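Local coordinates for kelch domain-containing protein (Colletotrichum graminicola M1.001, PDB 5C86), which probably oxidises alcohols to aldehydes at a mononuclear copper site, as a fungal alcohol oxidase of the galactose oxidase and glyoxal oxidase (AA5) family, at residues Phe12-Val17 against Trp347-Leu353; Thr329-Asn333 against His362-Gln366. One frame throughout, in Å; residues are numbered along the deposited sequence.

Both contacts bring a loop against one four-stranded antiparallel blade of the beta-propeller, strands 5-11, 364-369, 346-350 and 336-340. Their centres are about 7 Å apart. In contact 1 the loop after strand 5-11 packs on the glycine-rich end of strand 346-350; in contact 2 the loop leading to strand 336-340 grips the start of strand 364-369. Probable backbone hydrogen bonds join them, His362 N to Gly351 O and Phe12 N to Phe363 O, each 2.9 Å. Contact 1 lies nearer the copper site, empty here: the Val17 side chain is about 4 Å from those of His335 and His423, which bind copper in the metal-loaded protein, whereas that of His362 is about 8 Å from His335.

Contact 1 of 2, residues Phe12-Val17 against Trp347-Leu353; sequences FPVVPV and WSGGGGL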
ATOM      1  N   PHE A  12      15.650  10.622  -8.007  1.00 19.08           N
ATOM      2  CA  PHE A  12      15.821   9.447  -8.716  1.00 19.45           C
ATOM      3  C   PHE A  12      16.043   9.748 -10.235  1.00 19.56           C
ATOM      4  O   PHE A  12      15.518  10.715 -10.726  1.00 21.67           O
ATOM      5  CB  PHE A  12      14.551   8.536  -8.613  1.00 18.69           C
ATOM      6  CG  PHE A  12      14.443   7.806  -7.280  1.00 18.09           C
ATOM      7  CD1 PHE A  12      15.087   6.584  -7.060  1.00 17.73           C
ATOM      8  CD2 PHE A  12      13.622   8.320  -6.305  1.00 19.49           C
ATOM      9  CE1 PHE A  12      15.004   5.942  -5.831  1.00 19.74           C
ATOM     10  CE2 PHE A  12      13.513   7.667  -5.073  1.00 20.11           C
ATOM     11  CZ  PHE A  12      14.192   6.483  -4.854  1.00 19.00           C
ATOM     12  N   PRO A  13      16.645   8.816 -10.938  1.00 21.99           N
ATOM     13  CA  PRO A  13      16.833   9.028 -12.392  1.00 22.68           C
ATOM     14  C   PRO A  13      15.561   8.659 -13.163  1.00 22.08           C
ATOM     15  O   PRO A  13      15.558   8.811 -14.406  1.00 23.60           O
ATOM     16  CB  PRO A  13      17.938   8.046 -12.722  1.00 22.09           C
ATOM     17  CG  PRO A  13      17.686   6.877 -11.786  1.00 21.46           C
ATOM     18  CD  PRO A  13      17.291   7.560 -10.502  1.00 21.14           C
ATOM     19  N   VAL A  14      14.485   8.155 -12.484  1.00 21.12           N
ATOM     20  CA  VAL A  14      13.180   7.846 -13.188  1.00 18.59           C
ATOM     21  C   VAL A  14      12.087   8.430 -12.268  1.00 17.44           C
ATOM     22  O   VAL A  14      12.326   8.657 -11.054  1.00 17.91           O
ATOM     23  CB  VAL A  14      12.873   6.385 -13.429  1.00 20.09           C
ATOM     24  CG1 VAL A  14      13.991   5.664 -14.175  1.00 23.90           C
ATOM     25  CG2 VAL A  14      12.652   5.587 -12.115  1.00 20.17           C
ATOM     26  N   VAL A  15      10.905   8.813 -12.792  1.00 16.31           N
ATOM     27  CA  VAL A  15       9.881   9.352 -11.935  1.00 17.08           C
ATOM     28  C   VAL A  15       9.333   8.113 -11.150  1.00 13.83           C
ATOM     29  O   VAL A  15       8.952   7.087 -11.714  1.00 15.83           O
ATOM     30  CB  VAL A  15       8.738  10.000 -12.728  1.00 17.43           C
ATOM     31  CG1 VAL A  15       7.701  10.567 -11.802  1.00 16.81           C
ATOM     32  CG2 VAL A  15       9.308  11.126 -13.654  1.00 17.67           C
ATOM     33  N   PRO A  16       9.315   8.267  -9.786  1.00 15.48           N
ATOM     34  CA  PRO A  16       8.962   7.106  -8.935  1.00 17.16           C
ATOM     35  C   PRO A  16       7.448   6.973  -8.803  1.00 16.25           C
ATOM     36  O   PRO A  16       6.857   7.327  -7.755  1.00 15.63           O
ATOM     37  CB  PRO A  16       9.678   7.397  -7.642  1.00 15.08           C
ATOM     38  CG  PRO A  16       9.751   8.857  -7.566  1.00 16.53           C
ATOM     39  CD  PRO A  16       9.908   9.361  -9.027  1.00 15.50           C
ATOM     40  N   VAL A  17       6.852   6.504  -9.883  1.00 14.71           N
ATOM     41  CA  VAL A  17       5.421   6.395 -10.007  1.00 13.35           C
ATOM     42  C   VAL A  17       4.902   5.117  -9.293  1.00 12.61           C
ATOM     43  O   VAL A  17       3.704   5.021  -8.964  1.00 12.64           O
ATOM     44  CB  VAL A  17       5.012   6.415 -11.506  1.00 14.12           C
ATOM     45  CG1 VAL A  17       3.548   6.126 -11.730  1.00 15.01           C
ATOM     46  CG2 VAL A  17       5.421   7.795 -12.061  1.00 14.31           C
ATOM     47  N   TRP A 347       8.345   7.621   3.031  1.00 11.82           N
ATOM     48  CA  TRP A 347       8.606   8.179   1.652  1.00 12.35           C
ATOM     49  C   TRP A 347       7.424   8.899   1.121  1.00 12.74           C
ATOM     50  O   TRP A 347       6.288   8.454   1.245  1.00 11.62           O
ATOM     51  CB  TRP A 347       8.957   7.062   0.711  1.00 12.46           C
ATOM     52  CG  TRP A 347       8.801   7.402  -0.715  1.00 12.77           C
ATOM     53  CD1 TRP A 347       7.751   6.975  -1.531  1.00 12.66           C
ATOM     54  CD2 TRP A 347       9.690   8.132  -1.533  1.00 13.86           C
ATOM     55  NE1 TRP A 347       7.931   7.484  -2.808  1.00 14.47           N
ATOM     56  CE2 TRP A 347       9.122   8.166  -2.814  1.00 13.81           C
ATOM     57  CE3 TRP A 347      10.884   8.813  -1.293  1.00 15.10           C
ATOM     58  CZ2 TRP A 347       9.749   8.861  -3.887  1.00 15.46           C
ATOM     59  CZ3 TRP A 347      11.516   9.499  -2.358  1.00 14.03           C
ATOM     60  CH2 TRP A 347      10.919   9.514  -3.598  1.00 15.23           C
ATOM     61  N   SER A 348       7.669  10.085   0.527  1.00 12.26           N
ATOM     62  CA  SER A 348       6.670  10.827  -0.300  1.00 13.77           C
ATOM     63  C   SER A 348       7.362  11.438  -1.542  1.00 13.95           C
ATOM     64  O   SER A 348       8.354  12.185  -1.353  1.00 14.85           O
ATOM     65  CB  SER A 348       6.058  11.926   0.509  1.00 15.13           C
ATOM     66  OG  SER A 348       5.270  12.784  -0.298  1.00 12.66           O
ATOM     67  N   GLY A 349       6.889  11.035  -2.718  1.00 13.25           N
ATOM     68  CA  GLY A 349       7.519  11.657  -3.875  1.00 13.22           C
ATOM     69  C   GLY A 349       6.814  11.344  -5.114  1.00 15.29           C
ATOM     70  O   GLY A 349       5.703  10.916  -5.136  1.00 13.78           O
ATOM     71  N   GLY A 350       7.499  11.608  -6.222  1.00 15.06           N
ATOM     72  CA  GLY A 350       6.863  11.360  -7.521  1.00 15.16           C
ATOM     73  C   GLY A 350       5.884  12.427  -7.976  1.00 13.16           C
ATOM     74  O   GLY A 350       5.766  13.504  -7.399  1.00 14.99           O
ATOM     75  N   GLY A 351       5.121  11.999  -8.952  1.00 15.46           N
ATOM     76  CA  GLY A 351       4.131  12.843  -9.658  1.00 16.15           C
ATOM     77  C   GLY A 351       4.611  13.090 -11.075  1.00 17.51           C
ATOM     78  O   GLY A 351       5.830  13.293 -11.312  1.00 17.83           O
ATOM     79  N   GLY A 352       3.671  13.048 -12.032  1.00 17.06           N
ATOM     80  CA  GLY A 352       3.927  13.398 -13.443  1.00 16.94           C
ATOM     81  C   GLY A 352       4.102  12.161 -14.285  1.00 17.20           C
ATOM     82  O   GLY A 352       3.194  11.315 -14.388  1.00 20.65           O
ATOM     83  N   LEU A 353       5.261  12.066 -14.942  1.00 17.41           N
ATOM     84  CA  LEU A 353       5.548  11.100 -15.962  1.00 16.99           C
ATOM     85  C   LEU A 353       4.739  11.511 -17.212  1.00 19.93           C
ATOM     86  O   LEU A 353       3.796  10.853 -17.615  1.00 19.48           O
ATOM     87  CB  LEU A 353       5.289   9.583 -15.603  1.00 17.16           C
ATOM     88  CG  LEU A 353       6.071   8.582 -16.458  1.00 16.49           C
ATOM     89  CD1 LEU A 353       7.573   8.542 -16.127  1.00 16.82           C
ATOM     90  CD2 LEU A 353       5.535   7.173 -16.387  1.00 17.58           C
TER
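Phe12 turns the edge of its ring toward the face of Trp347 in an offset edge-to-face pair, with the two six-membered rings 5.6 Å apart at their centroids and their planes at 84°. The closest touch is Phe12 CE2 to Trp347 CH2, 3.5 Å. Pro16 reaches the same indole at its rim, where CG lies near the ring plane 3.7 Å from Trp347 CZ2, and its CD packs against Gly350 CA. Further along, Val15 and Val17 both pack on Leu353, at different atoms: Val15 CB meets Leu353 CD1 at 3.9 Å, and Val17 CG2 meets Leu353 CB at 4.0 Å. With Val15 CG1 anti to its backbone N (chi1 -179°), that methyl comes to 3.3 Å from Gly351 O, while CG2 is left to face the leucine.

Pro16 is the centre of an inverse gamma turn, closed by Val17 N to Val15 O at 2.8 Å, which presents the proline ring to the strand and carries the chain on to Val17. Having no side chain, Gly350 lets the turn come close, with Pro16 CA 4.9 Å from Gly350 CA. Thr337 OG1 joins the two sides from the neighbouring strand 336-340 through hydrogen bonds with Trp347 NE1 and Pro16 O, which fixes the indole while its carbon rim meets the turn. Beyond these residues, Gly352 O is hydrogen-bonded to His335 ND1, a second-shell bond to a copper-binding residue.

No hydrogen bond passes directly between the two segments. The fit is therefore apolar and shape-dependent, with Trp347 NE1 and Pro16 O both bonded to Thr337 instead; the adjoining Gly352 O to His335 ND1 bond is consistent with a role in orienting that histidine.

Contact 2 of 2, residues Thr329-Asn333 against His362-Gln366; sequences TVPRN and HFDGQ
At the rim of a kelch-type beta-propeller blade, the loop before strand 336-340 closes over the start of strand 364-369 through a salt bridge between Arg332 and Asp364. Arg332 NH1 donates to Asp364 OD1 at 3.2 Å, with an N-H...O angle of 159°. The acceptor lies almost in the guanidinium plane, yet the nitrogen approaches from above the carboxylate plane, and the two flat groups are turned 50° against each other. The NH2 bonds are weaker, to Asp364 OD2 at 3.3 Å and to OD1 at a longer distance, so the pairing is skewed. A bend at chi2 in Arg332 swings the guanidinium toward the strand, where NH1 also bonds to Gly350 O of the adjacent strand; one charged group thus ties the loop to two strands of the blade.

Val330 adds an apolar layer. Its CG1, anti to the backbone N, sits over the centre of the His362 ring in a CH-pi contact, 3.5 Å from the ring centroid and 15° off the normal. The same methyl also lies over a face of the Arg332 guanidinium, toward its rim, touching both groups. His362 is held by a hydrogen bond from NE2 to Asp305 OD2, which restrains the rotation of the ring beneath the methyl, and CD2 is 3.6 Å from Pro331 O. In the guanidinium plane, at its edge, a water accepts from Arg332 NH2 at 2.9 Å and donates to Gln366 OE1 at 2.7 Å.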
ATOM      1  N   THR A 329       6.769  21.479  -0.682  1.00 20.24           N
ATOM      2  CA  THR A 329       6.737  22.526  -1.728  1.00 23.28           C
ATOM      3  C   THR A 329       6.401  22.004  -3.095  1.00 22.37           C
ATOM      4  O   THR A 329       5.742  22.706  -3.881  1.00 25.93           O
ATOM      5  CB  THR A 329       8.070  23.304  -1.785  1.00 25.57           C
ATOM      6  OG1 THR A 329       9.168  22.425  -2.019  1.00 27.85           O
ATOM      7  CG2 THR A 329       8.233  24.132  -0.546  1.00 30.72           C
ATOM      8  N   VAL A 330       6.689  20.747  -3.350  1.00 19.58           N
ATOM      9  CA  VAL A 330       6.400  20.118  -4.616  1.00 18.54           C
ATOM     10  C   VAL A 330       5.009  19.461  -4.572  1.00 19.75           C
ATOM     11  O   VAL A 330       4.768  18.621  -3.708  1.00 17.40           O
ATOM     12  CB  VAL A 330       7.451  19.072  -5.011  1.00 20.40           C
ATOM     13  CG1 VAL A 330       7.149  18.409  -6.327  1.00 21.57           C
ATOM     14  CG2 VAL A 330       8.864  19.737  -5.094  1.00 21.50           C
ATOM     15  N   PRO A 331       4.156  19.715  -5.564  1.00 15.96           N
ATOM     16  CA  PRO A 331       2.826  19.012  -5.604  1.00 16.52           C
ATOM     17  C   PRO A 331       3.029  17.524  -5.737  1.00 16.26           C
ATOM     18  O   PRO A 331       3.925  17.072  -6.467  1.00 16.53           O
ATOM     19  CB  PRO A 331       2.143  19.564  -6.861  1.00 16.63           C
ATOM     20  CG  PRO A 331       2.807  20.867  -7.031  1.00 19.47           C
ATOM     21  CD  PRO A 331       4.245  20.688  -6.675  1.00 18.39           C
ATOM     22  N   ARG A 332       2.186  16.743  -5.052  1.00 14.37           N
ATOM     23  CA  ARG A 332       2.190  15.288  -5.170  1.00 13.97           C
ATOM     24  C   ARG A 332       0.796  14.848  -5.563  1.00 14.81           C
ATOM     25  O   ARG A 332       0.026  14.429  -4.726  1.00 13.55           O
ATOM     26  CB  ARG A 332       2.635  14.675  -3.833  1.00 15.02           C
ATOM     27  CG  ARG A 332       4.058  15.075  -3.369  1.00 14.90           C
ATOM     28  CD  ARG A 332       5.200  14.666  -4.241  1.00 16.85           C
ATOM     29  NE  ARG A 332       6.495  15.176  -3.699  1.00 17.42           N
ATOM     30  CZ  ARG A 332       7.631  15.286  -4.404  1.00 20.09           C
ATOM     31  NH1 ARG A 332       7.693  14.922  -5.647  1.00 20.58           N
ATOM     32  NH2 ARG A 332       8.701  15.787  -3.821  1.00 19.48           N
ATOM     33  N   ASN A 333       0.538  14.932  -6.856  1.00 14.55           N
ATOM     34  CA  ASN A 333      -0.787  14.726  -7.367  1.00 12.91           C
ATOM     35  C   ASN A 333      -0.831  13.428  -8.104  1.00 12.14           C
ATOM     36  O   ASN A 333      -0.369  12.418  -7.592  1.00 13.15           O
ATOM     37  CB  ASN A 333      -1.281  15.946  -8.197  1.00 12.72           C
ATOM     38  CG  ASN A 333      -1.433  17.191  -7.413  1.00 14.33           C
ATOM     39  OD1 ASN A 333      -1.487  17.206  -6.185  1.00 14.41           O
ATOM     40  ND2 ASN A 333      -1.557  18.317  -8.154  1.00 14.44           N
ATOM     41  N   HIS A 362       8.118  15.030 -11.506  1.00 15.58           N
ATOM     42  CA  HIS A 362       8.874  15.206 -10.274  1.00 17.75           C
ATOM     43  C   HIS A 362       9.674  13.956  -9.985  1.00 20.01           C
ATOM     44  O   HIS A 362       9.117  12.886  -9.621  1.00 17.96           O
ATOM     45  CB  HIS A 362       7.878  15.537  -9.170  1.00 17.12           C
ATOM     46  CG  HIS A 362       7.074  16.750  -9.459  1.00 19.25           C
ATOM     47  ND1 HIS A 362       7.666  17.978  -9.684  1.00 20.28           N
ATOM     48  CD2 HIS A 362       5.738  16.937  -9.631  1.00 23.49           C
ATOM     49  CE1 HIS A 362       6.736  18.865  -9.978  1.00 20.85           C
ATOM     50  NE2 HIS A 362       5.563  18.269  -9.928  1.00 22.87           N
ATOM     51  N   PHE A 363      10.998  14.019 -10.170  1.00 18.18           N
ATOM     52  CA  PHE A 363      11.868  12.823 -10.022  1.00 20.01           C
ATOM     53  C   PHE A 363      12.237  12.617  -8.541  1.00 19.07           C
ATOM     54  O   PHE A 363      12.983  11.755  -8.203  1.00 25.68           O
ATOM     55  CB  PHE A 363      13.146  12.905 -10.903  1.00 19.35           C
ATOM     56  CG  PHE A 363      12.886  12.880 -12.393  1.00 18.71           C
ATOM     57  CD1 PHE A 363      12.507  14.065 -13.045  1.00 20.04           C
ATOM     58  CD2 PHE A 363      13.025  11.724 -13.120  1.00 20.29           C
ATOM     59  CE1 PHE A 363      12.275  14.041 -14.429  1.00 20.66           C
ATOM     60  CE2 PHE A 363      12.796  11.694 -14.482  1.00 22.16           C
ATOM     61  CZ  PHE A 363      12.414  12.888 -15.096  1.00 19.77           C
ATOM     62  N   ASP A 364      11.791  13.518  -7.720  1.00 18.34           N
ATOM     63  CA  ASP A 364      12.272  13.626  -6.388  1.00 19.84           C
ATOM     64  C   ASP A 364      11.187  13.191  -5.354  1.00 19.70           C
ATOM     65  O   ASP A 364      10.042  12.904  -5.674  1.00 20.61           O
ATOM     66  CB  ASP A 364      12.717  15.022  -6.125  1.00 22.08           C
ATOM     67  CG  ASP A 364      11.549  15.999  -6.018  0.70 28.07           C
ATOM     68  OD1 ASP A 364      10.554  15.846  -6.744  1.00 26.11           O
ATOM     69  OD2 ASP A 364      11.584  16.866  -5.118  0.50 33.38           O
ATOM     70  N   GLY A 365      11.678  13.110  -4.121  1.00 18.95           N
ATOM     71  CA  GLY A 365      10.835  12.988  -2.965  1.00 18.04           C
ATOM     72  C   GLY A 365      11.671  13.152  -1.744  1.00 18.96           C
ATOM     73  O   GLY A 365      12.827  13.563  -1.834  1.00 18.48           O
ATOM     74  N   GLN A 366      11.064  12.937  -0.589  1.00 16.32           N
ATOM     75  CA  GLN A 366      11.747  13.119   0.695  1.00 17.28           C
ATOM     76  C   GLN A 366      11.121  12.089   1.654  1.00 16.13           C
ATOM     77  O   GLN A 366       9.969  11.647   1.402  1.00 16.27           O
ATOM     78  CB  GLN A 366      11.515  14.483   1.304  1.00 21.27           C
ATOM     79  CG  GLN A 366      12.035  15.685   0.534  1.00 24.42           C
ATOM     80  CD  GLN A 366      11.473  17.011   1.047  1.00 24.11           C
ATOM     81  OE1 GLN A 366      10.345  17.436   0.720  1.00 24.50           O
ATOM     82  NE2 GLN A 366      12.258  17.678   1.858  1.00 24.43           N
TER
HETATM   83  O   HOH W   1       8.482  16.762  -1.075  1.00 24.65           O